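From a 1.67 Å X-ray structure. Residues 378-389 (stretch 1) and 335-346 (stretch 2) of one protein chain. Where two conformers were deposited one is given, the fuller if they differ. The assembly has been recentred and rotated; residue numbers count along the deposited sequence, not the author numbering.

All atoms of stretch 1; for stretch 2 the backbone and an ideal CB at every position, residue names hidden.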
# COMPACT_ATOMS: atom_id res chain seq x y z
N ALA A 378 -3.89 11.76 -10.79
CA ALA A 378 -4.27 11.24 -12.09
C ALA A 378 -3.36 10.09 -12.49
O ALA A 378 -2.17 10.07 -12.14
CB ALA A 378 -4.21 12.34 -13.16
N LEU A 379 -3.91 9.12 -13.21
CA LEU A 379 -3.14 8.00 -13.73
C LEU A 379 -3.35 7.93 -15.24
O LEU A 379 -4.49 7.83 -15.70
CB LEU A 379 -3.54 6.68 -13.06
CG LEU A 379 -2.90 5.42 -13.66
CD1 LEU A 379 -1.37 5.49 -13.62
CD2 LEU A 379 -3.41 4.18 -12.93
N PHE A 380 -2.26 8.00 -16.00
CA PHE A 380 -2.33 8.00 -17.45
C PHE A 380 -1.78 6.69 -18.01
O PHE A 380 -0.84 6.11 -17.46
CB PHE A 380 -1.55 9.17 -18.04
CG PHE A 380 -2.14 10.51 -17.70
CD1 PHE A 380 -3.51 10.72 -17.80
CD2 PHE A 380 -1.34 11.55 -17.26
CE1 PHE A 380 -4.07 11.94 -17.48
CE2 PHE A 380 -1.88 12.78 -16.95
CZ PHE A 380 -3.25 12.98 -17.06
N GLY A 381 -2.37 6.24 -19.12
CA GLY A 381 -1.92 5.04 -19.80
C GLY A 381 -2.84 3.85 -19.69
O GLY A 381 -2.50 2.78 -20.20
N MET A 382 -3.99 3.98 -19.03
CA MET A 382 -4.96 2.90 -18.97
C MET A 382 -5.57 2.69 -20.36
O MET A 382 -5.40 3.51 -21.25
CB MET A 382 -6.03 3.22 -17.92
CG MET A 382 -5.52 3.15 -16.48
SD MET A 382 -5.06 1.46 -15.97
CE MET A 382 -6.67 0.77 -15.64
N PRO A 383 -6.27 1.57 -20.57
CA PRO A 383 -6.81 1.29 -21.91
C PRO A 383 -7.70 2.42 -22.40
O PRO A 383 -8.57 2.92 -21.67
CB PRO A 383 -7.60 -0.01 -21.70
CG PRO A 383 -6.89 -0.69 -20.56
CD PRO A 383 -6.53 0.46 -19.64
N GLY A 384 -7.45 2.86 -23.63
CA GLY A 384 -8.13 3.98 -24.24
C GLY A 384 -7.31 5.26 -24.31
O GLY A 384 -7.67 6.18 -25.06
N GLU A 385 -6.21 5.33 -23.56
CA GLU A 385 -5.46 6.58 -23.45
C GLU A 385 -4.80 6.94 -24.77
O GLU A 385 -4.15 6.11 -25.41
CB GLU A 385 -4.41 6.48 -22.35
CG GLU A 385 -3.87 7.84 -21.95
CD GLU A 385 -4.67 8.47 -20.82
OE1 GLU A 385 -4.57 7.98 -19.68
OE2 GLU A 385 -5.40 9.45 -21.07
N THR A 386 -4.98 8.19 -25.18
CA THR A 386 -4.31 8.80 -26.32
C THR A 386 -3.70 10.10 -25.83
O THR A 386 -4.01 10.56 -24.72
CB THR A 386 -5.30 9.10 -27.45
OG1 THR A 386 -6.24 10.08 -26.99
CG2 THR A 386 -6.05 7.84 -27.89
N PRO A 387 -2.83 10.73 -26.62
CA PRO A 387 -2.33 12.06 -26.22
C PRO A 387 -3.44 13.06 -25.96
O PRO A 387 -3.31 13.87 -25.04
CB PRO A 387 -1.45 12.47 -27.41
CG PRO A 387 -0.98 11.17 -27.98
CD PRO A 387 -2.12 10.22 -27.81
N GLU A 388 -4.55 12.99 -26.70
CA GLU A 388 -5.62 13.97 -26.49
C GLU A 388 -6.39 13.69 -25.21
O GLU A 388 -6.86 14.64 -24.56
CB GLU A 388 -6.56 14.02 -27.70
CG GLU A 388 -7.56 12.87 -27.82
CD GLU A 388 -8.93 13.22 -27.27
OE1 GLU A 388 -9.89 12.47 -27.56
OE2 GLU A 388 -9.05 14.23 -26.55
N THR A 389 -6.52 12.42 -24.80
CA THR A 389 -7.18 12.14 -23.53
C THR A 389 -6.32 12.60 -22.35
O THR A 389 -6.85 13.09 -21.35
CB THR A 389 -7.51 10.65 -23.39
OG1 THR A 389 -6.32 9.86 -23.45
CG2 THR A 389 -8.49 10.21 -24.49
N UNK A 335 -8.15 10.16 -10.63
CA UNK A 335 -7.53 9.25 -11.59
C UNK A 335 -7.70 9.67 -13.05
O UNK A 335 -6.72 9.64 -13.81
CB UNK A 335 -8.11 7.85 -11.40
N UNK A 336 -8.89 10.09 -13.46
CA UNK A 336 -9.08 10.60 -14.82
C UNK A 336 -10.37 11.40 -14.88
O UNK A 336 -11.09 11.55 -13.88
CB UNK A 336 -9.11 9.46 -15.84
N UNK A 337 -10.68 11.91 -16.07
CA UNK A 337 -11.93 12.62 -16.30
C UNK A 337 -12.73 12.05 -17.46
O UNK A 337 -13.96 12.22 -17.50
CB UNK A 337 -11.64 14.10 -16.56
N UNK A 338 -12.11 11.35 -18.39
CA UNK A 338 -12.81 10.90 -19.59
C UNK A 338 -13.65 9.66 -19.28
O UNK A 338 -13.10 8.66 -18.80
CB UNK A 338 -11.81 10.60 -20.71
N UNK A 339 -14.96 9.70 -19.54
CA UNK A 339 -15.79 8.51 -19.28
C UNK A 339 -15.35 7.29 -20.07
O UNK A 339 -15.46 6.17 -19.56
CB UNK A 339 -17.25 8.81 -19.61
N UNK A 340 -14.82 7.48 -21.28
CA UNK A 340 -14.38 6.33 -22.06
C UNK A 340 -13.20 5.63 -21.40
O UNK A 340 -13.02 4.42 -21.58
CB UNK A 340 -14.01 6.76 -23.48
N UNK A 341 -12.40 6.35 -20.61
CA UNK A 341 -11.32 5.73 -19.86
C UNK A 341 -11.78 5.19 -18.51
O UNK A 341 -11.36 4.10 -18.11
CB UNK A 341 -10.19 6.74 -19.65
N UNK A 342 -12.64 5.93 -17.81
CA UNK A 342 -13.07 5.51 -16.48
C UNK A 342 -14.03 4.33 -16.54
O UNK A 342 -14.07 3.52 -15.61
CB UNK A 342 -13.73 6.68 -15.75
N UNK A 343 -14.80 4.22 -17.62
CA UNK A 343 -15.68 3.07 -17.79
C UNK A 343 -14.87 1.78 -17.78
O UNK A 343 -13.83 1.68 -18.44
CB UNK A 343 -16.48 3.19 -19.09
N UNK A 344 -15.34 0.80 -17.01
CA UNK A 344 -14.63 -0.45 -16.84
C UNK A 344 -13.38 -0.38 -16.00
O UNK A 344 -12.77 -1.42 -15.72
CB UNK A 344 -14.26 -1.01 -18.22
N UNK A 345 -12.97 0.82 -15.57
CA UNK A 345 -11.76 1.00 -14.78
C UNK A 345 -12.11 1.34 -13.34
O UNK A 345 -11.87 0.53 -12.45
CB UNK A 345 -10.88 2.09 -15.39
N UNK A 346 -12.65 2.53 -13.07
CA UNK A 346 -13.00 2.92 -11.70
C UNK A 346 -14.45 2.51 -11.48
O UNK A 346 -15.38 3.30 -11.71
CB UNK A 346 -12.80 4.42 -11.46

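Position 335 lies where the two backbones run closest, in a parallel bridge to A378 with the CA atoms 3.9 Å apart. Its carbonyl is already committed: L379 N donates to the O of 335 at 2.9 Å. The CA-to-CB bond points sideways, and phi is positive (75°), which favours glycine, asparagine or aspartate without excluding others. The residue is D335; its OD1 stays 4.4 Å from L379 CB, so the bridge rests on the backbone.

At 336 the backbone is nearly fully extended. CB points sideways, 4.9 Å from L379 O, but beyond it lie the carboxylate of E385 and the ring of F380. A long or ring-bearing donor would suit: histidine, arginine, lysine, perhaps glutamine. H336 fills the place, and its NE2 donates to E385 OE2 at 2.9 Å. The imidazole also meets F380 obliquely, with the planes at 83°.

Position 337 has nothing of stretch 1 within 5.5 Å of its CB, so many residues would do; it is I337, whose side chain leads away.

At 338 CB points toward stretch 1, 5.0 Å from T389 CG2, and the carboxylate of E388 lies farther out. A long cationic side chain is the natural candidate, although a shorter apolar one could cover the threonine methyl. In R338, NH1 and NH2 donate to E388 OE1 and OE2 at 3.2 and 2.7 Å in a salt bridge, while T389 CA lies over one face of the guanidinium. R338 occupies the N-cap position, right before a short helix, and its N donates to H336 ND1 at 3.1 Å.

Position 339 is out of reach and, at phi -59° in the first helical turn, accepts proline readily; it is P339. At 340 CB again meets nothing, but a long acid could reach back to R338. E340 does so, its OE2 taking a bond from R338 NH1 at 2.8 Å in a salt bridge.

At 341 CB points sideways, 4.6 Å from P383 O, above the turn from M382 to E385. Leucine, methionine or isoleucine could lie along it. L341 brings CD1 to 3.8 Å from G384 O and 4.0 Å from T389 CG2, and a water donates to both L341 O and P383 O, at 2.8 Å each.

Positions 342 and 343 leave the choice open: L342 starts away from stretch 1 and S343 is out of reach. Position 344, with phi 72°, favours glycine and is G344.

At 345 CB points toward stretch 1, 4.4 Å from M382 CE, with L379 beyond. A large apolar or aromatic side chain would suit. W345 lays its indole face against M382, whose CG is 3.5 Å from the centroid of the six-membered ring, while CZ2 reaches L379 CD2 at 3.9 Å.

Position 346 is out of reach, so many side chains would do; it is K346, whose NZ donates to D335 OD2 at 2.5 Å in a salt bridge.

Stretch 2 335-346: DHIRPELLSGWK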
# COMPACT_ATOMS: atom_id res chain seq x y z
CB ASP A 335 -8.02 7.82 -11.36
CG ASP A 335 -7.40 7.20 -10.12
OD1 ASP A 335 -6.30 7.65 -9.73
OD2 ASP A 335 -8.01 6.29 -9.52
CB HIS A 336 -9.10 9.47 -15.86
CG HIS A 336 -8.46 9.85 -17.16
ND1 HIS A 336 -9.09 10.64 -18.10
CD2 HIS A 336 -7.24 9.58 -17.67
CE1 HIS A 336 -8.29 10.82 -19.13
NE2 HIS A 336 -7.15 10.19 -18.89
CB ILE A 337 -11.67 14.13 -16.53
CG1 ILE A 337 -12.99 14.90 -16.55
CG2 ILE A 337 -10.93 14.33 -17.84
CD1 ILE A 337 -12.85 16.40 -16.62
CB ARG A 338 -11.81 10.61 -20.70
CG ARG A 338 -11.24 11.86 -21.36
CD ARG A 338 -12.34 12.66 -22.05
NE ARG A 338 -11.82 13.78 -22.83
CZ ARG A 338 -11.33 13.67 -24.07
NH1 ARG A 338 -11.28 12.49 -24.66
NH2 ARG A 338 -10.89 14.75 -24.71
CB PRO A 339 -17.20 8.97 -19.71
CG PRO A 339 -17.15 10.46 -19.67
CD PRO A 339 -15.75 10.84 -20.02
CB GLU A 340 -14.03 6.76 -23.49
CG GLU A 340 -12.94 7.81 -23.59
CD GLU A 340 -13.47 9.25 -23.60
OE1 GLU A 340 -14.55 9.52 -23.03
OE2 GLU A 340 -12.78 10.11 -24.21
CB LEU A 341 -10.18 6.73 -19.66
CG LEU A 341 -9.15 6.75 -20.80
CD1 LEU A 341 -9.73 7.28 -22.10
CD2 LEU A 341 -7.94 7.55 -20.43
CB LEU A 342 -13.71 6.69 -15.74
CG LEU A 342 -12.74 7.81 -15.38
CD1 LEU A 342 -13.53 9.07 -15.07
CD2 LEU A 342 -11.86 7.42 -14.19
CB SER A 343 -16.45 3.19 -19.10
OG SER A 343 -17.25 2.04 -19.33
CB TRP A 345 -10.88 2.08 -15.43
CG TRP A 345 -9.73 2.60 -14.60
CD1 TRP A 345 -9.19 2.04 -13.47
CD2 TRP A 345 -8.98 3.80 -14.85
NE1 TRP A 345 -8.15 2.82 -13.00
CE2 TRP A 345 -8.01 3.90 -13.83
CE3 TRP A 345 -9.03 4.79 -15.83
CZ2 TRP A 345 -7.10 4.96 -13.77
CZ3 TRP A 345 -8.12 5.84 -15.77
CH2 TRP A 345 -7.18 5.92 -14.74
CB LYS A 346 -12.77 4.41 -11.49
CG LYS A 346 -11.31 4.85 -11.62
CD LYS A 346 -10.44 4.21 -10.54
CE LYS A 346 -10.82 4.72 -9.15
NZ LYS A 346 -10.46 6.16 -8.93
O HOH W 1 -9.48 2.25 -19.13
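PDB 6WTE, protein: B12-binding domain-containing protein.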